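Local coordinates for protein 6-phosphogluconolactonase (PDB 3NWP) that probably hydrolyses 6-phosphogluconolactone to 6-phosphogluconate, a step of the oxidative pentose phosphate pathway, at residues 7-12 with 228-233; 118-123 with 161-166; 135-140 with 191-196; 155-160 with 178-183. One frame throughout, in Å; residues are numbered along the deposited sequence.

Interactions 1 and 3 lie on one side of the chain's centre and share the sheet. Strands 189-194 and 227-232 are neighbours in it, and the two contacts meet directly: Phe230 N lies 2.8 Å from Leu191 O and Ser232 O lies 2.8 Å from Gly195 N. Their centres are about 11 Å apart. Interactions 2 and 4 sit together further off, with centres about 10 Å apart, and join where Ser179 OG lies 2.7 Å from Ala161 O. The centres of interactions 1 and 2 are about 31 Å apart. The glycine-rich loop of interaction 3 probably borders the substrate site, as in relatives. Interactions 3 and 4 come within about 4 Å at their nearest atoms.

Interaction 1 (7-12 with 228-233); sequences VFKSFD and DVFWSA
Val7 and Val229 start a ladder of backbone bonds that pairs strands 8-11 and 227-232 in parallel. Val229 N gives to Val7 O over 2.9 Å. Lys9 N gives to Val229 O over 2.8 Å, and Trp231 N gives to Lys9 O over 2.9 Å. A weak, bent bond from Phe11 N to Trp231 O follows.

Apolar contacts lie on both faces. With CG anti to the backbone N (chi1 179°), the Phe8 ring reaches Val229 CG1 through CD1 and, at 3.8 Å, Trp231 CB through CE1. On the other face the rings of Phe11 and Phe230 are nearly parallel, at 20°, but slid apart. Phe11 CE1 approaches Phe230 CD2 to 3.5 Å. Lys9 runs beside Phe230, its CD against CE1 and CZ. An alanine in place of Phe230 would probably open a gap beside Leu21 of helix 14-36 and leave Phe11 CE1 without its ring partner.

Lys9 and Asp228 carry opposite charges, but Lys9 NZ stays 4.0 Å from Asp228 OD2, beyond a salt bridge, and one water bridges them. The N-terminal strand is thus added to the sheet by backbone bonds and aromatic cover, with the charges linked through solvent.

Interaction 2 (118-123 with 161-166); sequences MAAESL and ALCVAT
Cys163 opens strand 163-166 and rests against helix 112-122, which packs on the part of the mixed sheet where strands 163-166 and 175-178 run antiparallel. Its sulfur does most of the touching. SG lies 3.8 Å from Ala119 CB and 3.8 Å from Ala120 CB, so it sits against two successive small residues of the last helical turns. It comes nearer still to the backbone, with SG 3.4 Å from Ala120 N. Chi1 of 54° puts SG between the backbone N and the carbonyl carbon of Cys163, on the side where Ala119 and Ala120 lie.

Leu162, just before the strand, covers the next part of the helix. Its CD1 lies 3.8 Å from Ala120 O and 4.1 Å from Leu123 CB. The CB atoms of Ala120 and Leu162 are 4.4 Å apart, a looser touch.

Strand 175-178 extends the apolar surroundings, for Ala119 also touches Ile176 and Leu123 touches Leu178. On the far side of the strand, Val164 touches Asn155 and Ala156 of helix 153-158.

The contact is apolar on the side-chain side: alanine methyls, the cysteine sulfur and leucine carbons, with the backbone of Ala120 close by. The two alanines let the sulfur come close to the helix backbone.

Interaction 3 (135-140 with 191-196); sequences LGMGND and LHLVGE
Leu135 and His192 are joined by one straight backbone bond. His192 N gives to Leu135 O over 3.0 Å, with an angle of 173° at the hydrogen. Leu191 supplies the main side-chain contact. Its CD1 lies 3.6 Å from Gly136 C, 4.1 Å from Leu135 CB and 4.0 Å from Met137 CB, so one methyl meets three successive residues. CG of Leu191 is anti to its backbone N (chi1 180°), which starts the branch toward the 135-137 backbone. Met137, a selenomethionine, also meets Leu193: its CB lies 3.8 Å from Leu193 CD2, and its CE touches the same methyl.

One step further, a water takes over from direct pairing. It accepts from Met137 N over 3.0 Å and gives to His192 O over 2.8 Å. This is where the chain leaves strand 132-135, which is parallel to its neighbour 189-194 in the Rossmann-like sheet of this family. The residues that follow form a glycine-rich loop, which in relatives lines the substrate site and probably does so here.

A second shell holds the loop from outside. Gly136 O accepts from Thr143 OG1, and Met137 O accepts from Lys198 NZ of helix 196-206. Met137 packs on Val201 of that helix. The side chain of His192 leads away from the loop to Leu17 and Leu21 of helix 14-36. Leu193 touches Val229 and Trp231 of strand 227-232. Gly195 is the N-cap residue of helix 196-206, and its carbonyl accepts from Trp231 NE1.

Interaction 4 (155-160 with 178-183); sequences NALTTQ and LSKSAI
Ala156 and Leu157, near the end of helix 153-158, face Ser179 and Lys180 at the start of helix 180-184. The CA atoms of Ala156 and Ser179 are 4.9 Å apart. Lys180 N gives to Ala156 O over 3.0 Å, at an angle of 168°. A water gives to Ala156 O and Thr159 O and accepts from Ser181 N.

Ser181 makes a side-chain link: OG, set between the backbone N and the carbonyl carbon (chi1 59°), reaches Thr159 O and gives to it over 2.8 Å. The same OG accepts from a second water that also gives to Gln160 O. An alanine here would probably leave Thr159 O without its hydroxyl donor and that water with one anchor fewer.

Ser179 is the N-cap. Its OG accepts from Ala182 N over 3.1 Å and is also hydrogen-bonded to Ala161 O. Thr159 CG2 presses on Ser179 CB at 3.5 Å, a tight carbon contact. The weak bond from Lys180 NZ to Leu157 O belongs to one of two conformers and is doubtful.

The carbonyls of Ala156 and Thr159, at and just past the end of helix 153-158, are thus met by Lys180 N, Ser181 OG and, through water, Ser181 N.

Interaction 1 (7-12 with 228-233)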
loop_
_atom_site.group_PDB
_atom_site.type_symbol
_atom_site.label_atom_id
_atom_site.label_comp_id
_atom_site.label_asym_id
_atom_site.label_seq_id
_atom_site.Cartn_x
_atom_site.Cartn_y
_atom_site.Cartn_z
ATOM N N VAL A 7 -9.805 -12.804 -6.894
ATOM C CA VAL A 7 -10.085 -13.377 -5.592
ATOM C C VAL A 7 -10.750 -12.260 -4.792
ATOM O O VAL A 7 -10.100 -11.244 -4.510
ATOM C CB VAL A 7 -8.864 -13.892 -4.865
ATOM C CG1 VAL A 7 -9.204 -14.349 -3.422
ATOM C CG2 VAL A 7 -8.200 -15.054 -5.652
ATOM N N PHE A 8 -12.011 -12.440 -4.434
ATOM C CA PHE A 8 -12.839 -11.390 -3.912
ATOM C C PHE A 8 -13.532 -11.894 -2.652
ATOM O O PHE A 8 -14.208 -12.950 -2.652
ATOM C CB PHE A 8 -13.849 -10.971 -4.968
ATOM C CG PHE A 8 -14.771 -9.873 -4.490
ATOM C CD1 PHE A 8 -14.413 -8.534 -4.556
ATOM C CD2 PHE A 8 -16.000 -10.226 -3.933
ATOM C CE1 PHE A 8 -15.291 -7.527 -4.074
ATOM C CE2 PHE A 8 -16.858 -9.220 -3.439
ATOM C CZ PHE A 8 -16.497 -7.898 -3.536
ATOM N N LYS A 9 -13.348 -11.183 -1.546
ATOM C CA LYS A 9 -13.924 -11.513 -0.231
ATOM C C LYS A 9 -14.780 -10.360 0.246
ATOM O O LYS A 9 -14.284 -9.232 0.411
ATOM C CB LYS A 9 -12.815 -11.835 0.735
ATOM C CG LYS A 9 -11.978 -13.029 0.295
ATOM C CD LYS A 9 -11.056 -13.471 1.412
ATOM C CE LYS A 9 -10.155 -14.635 0.984
ATOM N NZ LYS A 9 -9.500 -15.210 2.242
ATOM N N SER A 10 -16.065 -10.611 0.418
ATOM C CA SER A 10 -16.973 -9.597 0.941
ATOM C C SER A 10 -17.397 -9.951 2.359
ATOM O O SER A 10 -17.331 -11.120 2.797
ATOM C CB SER A 10 -18.213 -9.468 0.057
ATOM O OG SER A 10 -19.023 -10.658 0.067
ATOM N N PHE A 11 -17.829 -8.890 3.064
ATOM C CA PHE A 11 -18.154 -8.963 4.487
ATOM C C PHE A 11 -19.397 -8.118 4.788
ATOM O O PHE A 11 -19.723 -7.198 4.055
ATOM C CB PHE A 11 -16.992 -8.459 5.333
ATOM C CG PHE A 11 -15.766 -9.262 5.146
ATOM C CD1 PHE A 11 -14.890 -8.972 4.111
ATOM C CD2 PHE A 11 -15.500 -10.361 5.980
ATOM C CE1 PHE A 11 -13.777 -9.772 3.906
ATOM C CE2 PHE A 11 -14.377 -11.161 5.779
ATOM C CZ PHE A 11 -13.514 -10.849 4.759
ATOM N N ASP A 12 -20.069 -8.539 5.852
ATOM C CA ASP A 12 -21.280 -7.849 6.389
ATOM C C ASP A 12 -21.017 -6.355 6.618
ATOM O O ASP A 12 -21.813 -5.492 6.191
ATOM C CB ASP A 12 -21.690 -8.478 7.721
ATOM C CG ASP A 12 -22.306 -9.863 7.596
ATOM O OD1 ASP A 12 -22.602 -10.336 6.483
ATOM O OD2 ASP A 12 -22.501 -10.485 8.680
ATOM N N ASP A 228 -5.714 -10.430 -3.013
ATOM C CA ASP A 228 -7.008 -10.737 -2.428
ATOM C C ASP A 228 -7.735 -9.382 -2.199
ATOM O O ASP A 228 -7.203 -8.476 -1.500
ATOM C CB ASP A 228 -6.904 -11.432 -1.090
ATOM C CG ASP A 228 -6.380 -12.871 -1.193
ATOM O OD1 ASP A 228 -5.520 -13.199 -2.021
ATOM O OD2 ASP A 228 -6.841 -13.674 -0.354
ATOM N N VAL A 229 -8.922 -9.219 -2.764
ATOM C CA VAL A 229 -9.701 -7.993 -2.585
ATOM C C VAL A 229 -10.708 -8.176 -1.466
ATOM O O VAL A 229 -11.462 -9.164 -1.426
ATOM C CB VAL A 229 -10.459 -7.663 -3.882
ATOM C CG1 VAL A 229 -11.331 -6.388 -3.706
ATOM C CG2 VAL A 229 -9.454 -7.552 -5.077
ATOM N N PHE A 230 -10.616 -7.327 -0.450
ATOM C CA PHE A 230 -11.508 -7.333 0.722
ATOM C C PHE A 230 -12.469 -6.163 0.633
ATOM O O PHE A 230 -12.009 -4.989 0.483
ATOM C CB PHE A 230 -10.700 -7.193 2.005
ATOM C CG PHE A 230 -10.104 -8.470 2.523
ATOM C CD1 PHE A 230 -9.206 -9.253 1.766
ATOM C CD2 PHE A 230 -10.411 -8.916 3.789
ATOM C CE1 PHE A 230 -8.713 -10.423 2.270
ATOM C CE2 PHE A 230 -9.910 -10.101 4.291
ATOM C CZ PHE A 230 -9.058 -10.856 3.569
ATOM N N TRP A 231 -13.767 -6.421 0.715
ATOM C CA TRP A 231 -14.747 -5.362 0.541
ATOM C C TRP A 231 -15.915 -5.507 1.491
ATOM O O TRP A 231 -16.332 -6.612 1.806
ATOM C CB TRP A 231 -15.274 -5.325 -0.919
ATOM C CG TRP A 231 -16.368 -4.286 -1.166
ATOM C CD1 TRP A 231 -16.209 -2.971 -1.480
ATOM C CD2 TRP A 231 -17.774 -4.519 -1.112
ATOM N NE1 TRP A 231 -17.416 -2.353 -1.576
ATOM C CE2 TRP A 231 -18.405 -3.279 -1.361
ATOM C CE3 TRP A 231 -18.561 -5.643 -0.834
ATOM C CZ2 TRP A 231 -19.794 -3.135 -1.394
ATOM C CZ3 TRP A 231 -19.931 -5.502 -0.847
ATOM C CH2 TRP A 231 -20.535 -4.245 -1.147
ATOM N N SER A 232 -16.470 -4.370 1.930
ATOM C CA SER A 232 -17.792 -4.275 2.594
ATOM C C SER A 232 -18.477 -3.031 2.131
ATOM O O SER A 232 -17.800 -2.039 1.800
ATOM C CB SER A 232 -17.610 -4.210 4.111
ATOM O OG SER A 232 -18.892 -4.248 4.735
ATOM N N ALA A 233 -19.815 -3.034 2.105
ATOM C CA ALA A 233 -20.573 -1.816 1.827
ATOM C C ALA A 233 -20.368 -0.808 2.949
ATOM O O ALA A 233 -20.058 -1.190 4.095
ATOM C CB ALA A 233 -22.062 -2.137 1.679
ATOM O OXT ALA A 233 -20.531 0.392 2.685
HETATM O O HOH W 1 -7.359 -13.640 2.209
HETATM O O HOH W 2 -21.471 -5.315 2.906
HETATM O O HOH W 3 -21.690 -2.767 5.367
#

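Interaction 2 (118-123 with 161-166)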
loop_
_atom_site.group_PDB
_atom_site.type_symbol
_atom_site.label_atom_id
_atom_site.label_comp_id
_atom_site.label_asym_id
_atom_site.label_seq_id
_atom_site.Cartn_x
_atom_site.Cartn_y
_atom_site.Cartn_z
HETATM N N MSE A 118 17.273 9.238 -1.950
HETATM C CA MSE A 118 17.525 8.991 -0.530
HETATM C C MSE A 118 16.448 8.055 0.032
HETATM O O MSE A 118 16.738 7.153 0.822
HETATM C CB MSE A 118 17.546 10.300 0.251
HETATM C CG MSE A 118 17.514 10.148 1.765
HETATM SE SE MSE A 118 17.791 11.800 2.704
HETATM C CE MSE A 118 19.677 11.986 2.309
ATOM N N ALA A 119 15.197 8.303 -0.359
ATOM C CA ALA A 119 14.108 7.406 0.046
ATOM C C ALA A 119 14.369 5.971 -0.448
ATOM O O ALA A 119 14.212 5.037 0.342
ATOM C CB ALA A 119 12.723 7.943 -0.432
ATOM N N ALA A 120 14.751 5.785 -1.715
ATOM C CA ALA A 120 14.985 4.444 -2.296
ATOM C C ALA A 120 16.125 3.762 -1.528
ATOM O O ALA A 120 16.007 2.576 -1.149
ATOM C CB ALA A 120 15.236 4.530 -3.840
ATOM N N GLU A 121 17.202 4.496 -1.220
ATOM C CA GLU A 121 18.341 3.906 -0.491
ATOM C C GLU A 121 17.999 3.563 0.952
ATOM O O GLU A 121 18.593 2.670 1.573
ATOM C CB GLU A 121 19.541 4.861 -0.519
ATOM C CG GLU A 121 20.741 4.393 0.309
ATOM N N SER A 122 17.054 4.282 1.529
ATOM C CA SER A 122 16.714 4.030 2.925
ATOM C C SER A 122 15.963 2.734 3.117
ATOM O O SER A 122 15.865 2.285 4.249
ATOM C CB SER A 122 15.858 5.134 3.529
ATOM O OG SER A 122 14.558 5.045 2.986
ATOM N N LEU A 123 15.386 2.222 2.038
ATOM C CA LEU A 123 14.685 0.942 2.043
ATOM C C LEU A 123 15.504 -0.243 1.538
ATOM O O LEU A 123 15.026 -1.392 1.601
ATOM C CB LEU A 123 13.470 1.022 1.130
ATOM C CG LEU A 123 12.403 2.058 1.536
ATOM C CD1 LEU A 123 11.295 2.030 0.445
ATOM C CD2 LEU A 123 11.798 1.852 2.929
ATOM N N ALA A 161 13.812 1.354 -10.008
ATOM C CA ALA A 161 14.042 1.972 -8.718
ATOM C C ALA A 161 12.904 1.618 -7.762
ATOM O O ALA A 161 11.783 1.398 -8.199
ATOM C CB ALA A 161 14.134 3.495 -8.831
ATOM N N LEU A 162 13.188 1.583 -6.490
ATOM C CA LEU A 162 12.155 1.231 -5.522
ATOM C C LEU A 162 11.072 2.290 -5.357
ATOM O O LEU A 162 9.938 1.957 -5.018
ATOM C CB LEU A 162 12.774 0.904 -4.148
ATOM C CG LEU A 162 13.580 -0.410 -4.111
ATOM C CD1 LEU A 162 14.193 -0.434 -2.678
ATOM C CD2 LEU A 162 12.716 -1.676 -4.344
ATOM N N CYS A 163 11.434 3.569 -5.531
ATOM C CA CYS A 163 10.442 4.637 -5.420
ATOM C C CYS A 163 10.801 5.791 -6.333
ATOM O O CYS A 163 11.973 5.999 -6.681
ATOM C CB CYS A 163 10.217 5.048 -4.010
ATOM S SG CYS A 163 11.680 5.511 -3.131
ATOM N N VAL A 164 9.760 6.497 -6.744
ATOM C CA VAL A 164 9.890 7.609 -7.668
ATOM C C VAL A 164 8.920 8.686 -7.294
ATOM O O VAL A 164 7.937 8.438 -6.583
ATOM C CB VAL A 164 9.679 7.233 -9.112
ATOM C CG1 VAL A 164 10.727 6.196 -9.581
ATOM C CG2 VAL A 164 8.257 6.783 -9.396
ATOM N N ALA A 165 9.182 9.900 -7.787
ATOM C CA ALA A 165 8.257 10.993 -7.567
ATOM C C ALA A 165 7.161 10.968 -8.575
ATOM O O ALA A 165 7.346 10.623 -9.737
ATOM C CB ALA A 165 9.008 12.394 -7.646
ATOM N N THR A 166 5.975 11.403 -8.168
ATOM C CA THR A 166 4.889 11.640 -9.103
ATOM C C THR A 166 4.119 12.910 -8.723
ATOM O O THR A 166 4.118 13.322 -7.551
ATOM C CB THR A 166 3.855 10.453 -9.223
ATOM O OG1 THR A 166 3.061 10.406 -8.032
ATOM C CG2 THR A 166 4.580 9.114 -9.475
#

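Interaction 3 (135-140 with 191-196)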
loop_
_atom_site.group_PDB
_atom_site.type_symbol
_atom_site.label_atom_id
_atom_site.label_comp_id
_atom_site.label_asym_id
_atom_site.label_seq_id
_atom_site.Cartn_x
_atom_site.Cartn_y
_atom_site.Cartn_z
ATOM N N LEU A 135 -2.926 -2.328 -0.140
ATOM C CA LEU A 135 -3.252 -1.265 -1.054
ATOM C C LEU A 135 -4.676 -0.688 -0.875
ATOM O O LEU A 135 -5.584 -1.395 -0.377
ATOM C CB LEU A 135 -3.063 -1.737 -2.517
ATOM C CG LEU A 135 -1.665 -2.211 -2.911
ATOM C CD1 LEU A 135 -1.753 -2.608 -4.437
ATOM C CD2 LEU A 135 -0.674 -1.045 -2.715
ATOM N N GLY A 136 -4.867 0.521 -1.371
ATOM C CA GLY A 136 -6.182 1.086 -1.588
ATOM C C GLY A 136 -6.342 1.418 -3.052
ATOM O O GLY A 136 -5.437 1.222 -3.875
HETATM N N MSE A 137 -7.521 1.914 -3.372
HETATM C CA MSE A 137 -7.817 2.325 -4.751
HETATM C C MSE A 137 -8.672 3.568 -4.675
HETATM O O MSE A 137 -9.661 3.623 -3.962
HETATM C CB MSE A 137 -8.545 1.226 -5.459
HETATM C CG MSE A 137 -8.947 1.495 -6.933
HETATM SE SE MSE A 137 -10.204 0.296 -7.670
HETATM C CE MSE A 137 -11.639 0.923 -6.659
ATOM N N GLY A 138 -8.302 4.575 -5.488
ATOM C CA GLY A 138 -9.103 5.787 -5.577
ATOM C C GLY A 138 -10.289 5.615 -6.520
ATOM O O GLY A 138 -10.389 4.659 -7.273
ATOM N N ASN A 139 -11.204 6.575 -6.463
ATOM C CA ASN A 139 -12.368 6.572 -7.358
ATOM C C ASN A 139 -11.998 6.784 -8.808
ATOM O O ASN A 139 -12.817 6.517 -9.712
ATOM C CB ASN A 139 -13.401 7.622 -6.903
ATOM C CG ASN A 139 -14.099 7.240 -5.633
ATOM O OD1 ASN A 139 -14.352 6.077 -5.377
ATOM N ND2 ASN A 139 -14.426 8.246 -4.825
ATOM N N ASP A 140 -10.767 7.240 -9.068
ATOM C CA ASP A 140 -10.187 7.339 -10.398
ATOM C C ASP A 140 -9.430 6.088 -10.884
ATOM O O ASP A 140 -8.821 6.097 -11.945
ATOM C CB ASP A 140 -9.234 8.575 -10.479
ATOM C CG ASP A 140 -8.034 8.455 -9.550
ATOM O OD1 ASP A 140 -8.034 7.563 -8.692
ATOM O OD2 ASP A 140 -7.104 9.318 -9.598
ATOM N N LEU A 191 -6.121 -5.734 -1.410
ATOM C CA LEU A 191 -6.750 -4.495 -1.794
ATOM C C LEU A 191 -7.971 -4.292 -0.902
ATOM O O LEU A 191 -8.905 -5.108 -0.949
ATOM C CB LEU A 191 -7.186 -4.553 -3.254
ATOM C CG LEU A 191 -7.864 -3.318 -3.790
ATOM C CD1 LEU A 191 -6.956 -2.042 -3.676
ATOM C CD2 LEU A 191 -8.305 -3.525 -5.246
ATOM N N HIS A 192 -7.982 -3.234 -0.082
ATOM C CA HIS A 192 -8.967 -2.977 0.949
ATOM C C HIS A 192 -9.872 -1.892 0.422
ATOM O O HIS A 192 -9.453 -0.717 0.275
ATOM C CB HIS A 192 -8.233 -2.574 2.194
ATOM C CG HIS A 192 -9.103 -2.251 3.363
ATOM N ND1 HIS A 192 -8.562 -1.809 4.563
ATOM C CD2 HIS A 192 -10.435 -2.379 3.563
ATOM C CE1 HIS A 192 -9.556 -1.619 5.416
ATOM N NE2 HIS A 192 -10.698 -1.963 4.845
ATOM N N LEU A 193 -11.120 -2.261 0.163
ATOM C CA LEU A 193 -12.116 -1.352 -0.371
ATOM C C LEU A 193 -13.367 -1.290 0.520
ATOM O O LEU A 193 -13.781 -2.303 1.092
ATOM C CB LEU A 193 -12.590 -1.830 -1.752
ATOM C CG LEU A 193 -11.549 -2.110 -2.811
ATOM C CD1 LEU A 193 -12.221 -2.646 -4.088
ATOM C CD2 LEU A 193 -10.771 -0.808 -3.092
ATOM N N VAL A 194 -13.989 -0.109 0.645
ATOM C CA VAL A 194 -15.233 0.053 1.364
ATOM C C VAL A 194 -16.219 0.889 0.548
ATOM O O VAL A 194 -15.845 1.977 0.060
ATOM C CB VAL A 194 -15.018 0.667 2.772
ATOM C CG1 VAL A 194 -16.376 0.922 3.520
ATOM C CG2 VAL A 194 -14.106 -0.245 3.589
ATOM N N GLY A 195 -17.464 0.423 0.506
ATOM C CA GLY A 195 -18.594 1.210 -0.019
ATOM C C GLY A 195 -19.004 0.903 -1.425
ATOM O O GLY A 195 -18.237 0.334 -2.202
ATOM N N GLU A 196 -20.226 1.264 -1.754
ATOM C CA GLU A 196 -20.779 0.927 -3.066
ATOM C C GLU A 196 -20.046 1.630 -4.205
ATOM O O GLU A 196 -19.849 1.029 -5.270
ATOM C CB GLU A 196 -22.278 1.240 -3.090
ATOM C CG GLU A 196 -23.104 0.163 -2.421
HETATM O O HOH W 4 -9.387 1.845 -0.970
#

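Interaction 4 (155-160 with 178-183)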
loop_
_atom_site.group_PDB
_atom_site.type_symbol
_atom_site.label_atom_id
_atom_site.label_comp_id
_atom_site.label_asym_id
_atom_site.label_seq_id
_atom_site.Cartn_x
_atom_site.Cartn_y
_atom_site.Cartn_z
ATOM N N ASN A 155 6.928 6.041 -15.810
ATOM C CA ASN A 155 8.075 5.831 -14.984
ATOM C C ASN A 155 7.721 4.945 -13.757
ATOM O O ASN A 155 8.433 3.992 -13.461
ATOM C CB ASN A 155 8.756 7.126 -14.559
ATOM C CG ASN A 155 10.125 6.871 -13.969
ATOM O OD1 ASN A 155 10.858 6.014 -14.479
ATOM N ND2 ASN A 155 10.465 7.588 -12.924
ATOM N N ALA A 156 6.691 5.310 -13.050
ATOM C CA ALA A 156 6.301 4.492 -11.892
ATOM C C ALA A 156 6.055 3.046 -12.291
ATOM O O ALA A 156 6.379 2.132 -11.535
ATOM C CB ALA A 156 5.097 5.090 -11.206
ATOM N N LEU A 157 5.441 2.843 -13.453
ATOM C CA LEU A 157 5.056 1.492 -13.926
ATOM C C LEU A 157 6.203 0.672 -14.474
ATOM O O LEU A 157 6.082 -0.539 -14.623
ATOM C CB LEU A 157 3.924 1.595 -14.966
ATOM C CG LEU A 157 2.626 2.210 -14.455
ATOM C CD1 LEU A 157 1.669 2.309 -15.618
ATOM C CD2 LEU A 157 2.046 1.373 -13.251
ATOM N N THR A 158 7.317 1.338 -14.843
ATOM C CA THR A 158 8.402 0.649 -15.540
ATOM C C THR A 158 9.831 0.761 -14.951
ATOM O O THR A 158 10.719 -0.051 -15.322
ATOM C CB THR A 158 8.419 1.050 -17.037
ATOM O OG1 THR A 158 8.683 2.453 -17.137
ATOM C CG2 THR A 158 7.086 0.702 -17.721
ATOM N N THR A 159 10.025 1.651 -13.997
ATOM C CA THR A 159 11.305 1.808 -13.337
ATOM C C THR A 159 11.694 0.579 -12.549
ATOM O O THR A 159 10.820 -0.179 -12.077
ATOM C CB THR A 159 11.336 3.026 -12.451
ATOM O OG1 THR A 159 12.691 3.279 -12.038
ATOM C CG2 THR A 159 10.467 2.850 -11.163
ATOM N N GLN A 160 12.998 0.354 -12.429
ATOM C CA GLN A 160 13.507 -0.606 -11.441
ATOM C C GLN A 160 13.862 0.015 -10.137
ATOM O O GLN A 160 14.156 -0.724 -9.177
ATOM C CB GLN A 160 14.722 -1.351 -12.044
ATOM C CG GLN A 160 14.387 -2.234 -13.240
ATOM C CD GLN A 160 13.517 -3.413 -12.819
ATOM O OE1 GLN A 160 12.421 -3.591 -13.321
ATOM N NE2 GLN A 160 13.943 -4.100 -11.796
ATOM N N LEU A 178 6.140 4.038 -4.056
ATOM C CA LEU A 178 6.819 2.816 -4.451
ATOM C C LEU A 178 6.459 2.534 -5.901
ATOM O O LEU A 178 5.382 2.813 -6.375
ATOM C CB LEU A 178 6.469 1.627 -3.521
ATOM C CG LEU A 178 6.831 1.734 -2.054
ATOM C CD1 LEU A 178 6.684 0.339 -1.326
ATOM C CD2 LEU A 178 8.194 2.351 -1.786
ATOM N N SER A 179 7.391 1.926 -6.618
ATOM C CA SER A 179 7.222 1.572 -8.004
ATOM C C SER A 179 6.410 0.298 -8.177
ATOM O O SER A 179 6.260 -0.468 -7.249
ATOM C CB SER A 179 8.574 1.347 -8.673
ATOM O OG SER A 179 9.300 0.318 -8.019
ATOM N N LYS A 180 5.885 0.095 -9.377
ATOM C CA LYS A 180 5.254 -1.185 -9.685
ATOM C C LYS A 180 6.206 -2.342 -9.453
ATOM O O LYS A 180 5.836 -3.380 -8.844
ATOM C CB LYS A 180 4.708 -1.192 -11.103
ATOM C CG LYS A 180 3.912 -2.437 -11.472
ATOM C CD LYS A 180 3.847 -2.622 -12.991
ATOM C CE LYS A 180 5.106 -3.253 -13.546
ATOM N NZ LYS A 180 5.062 -3.270 -15.047
ATOM N N SER A 181 7.432 -2.233 -9.935
ATOM C CA SER A 181 8.366 -3.332 -9.764
ATOM C C SER A 181 8.553 -3.666 -8.276
ATOM O O SER A 181 8.607 -4.854 -7.892
ATOM C CB SER A 181 9.701 -3.050 -10.461
ATOM O OG SER A 181 10.280 -1.904 -9.964
ATOM N N ALA A 182 8.617 -2.643 -7.426
ATOM C CA ALA A 182 8.737 -2.868 -5.964
ATOM C C ALA A 182 7.478 -3.524 -5.399
ATOM O O ALA A 182 7.547 -4.483 -4.616
ATOM C CB ALA A 182 8.984 -1.526 -5.226
ATOM N N ILE A 183 6.321 -2.996 -5.750
ATOM C CA ILE A 183 5.014 -3.489 -5.193
ATOM C C ILE A 183 4.771 -4.913 -5.627
ATOM O O ILE A 183 4.268 -5.728 -4.827
ATOM C CB ILE A 183 3.864 -2.550 -5.608
ATOM C CG1 ILE A 183 3.939 -1.219 -4.880
ATOM C CG2 ILE A 183 2.425 -3.167 -5.467
ATOM C CD1 ILE A 183 3.694 -1.239 -3.335
HETATM O O HOH W 5 8.116 -0.199 -11.924
HETATM O O HOH W 6 11.904 -1.914 -7.714
#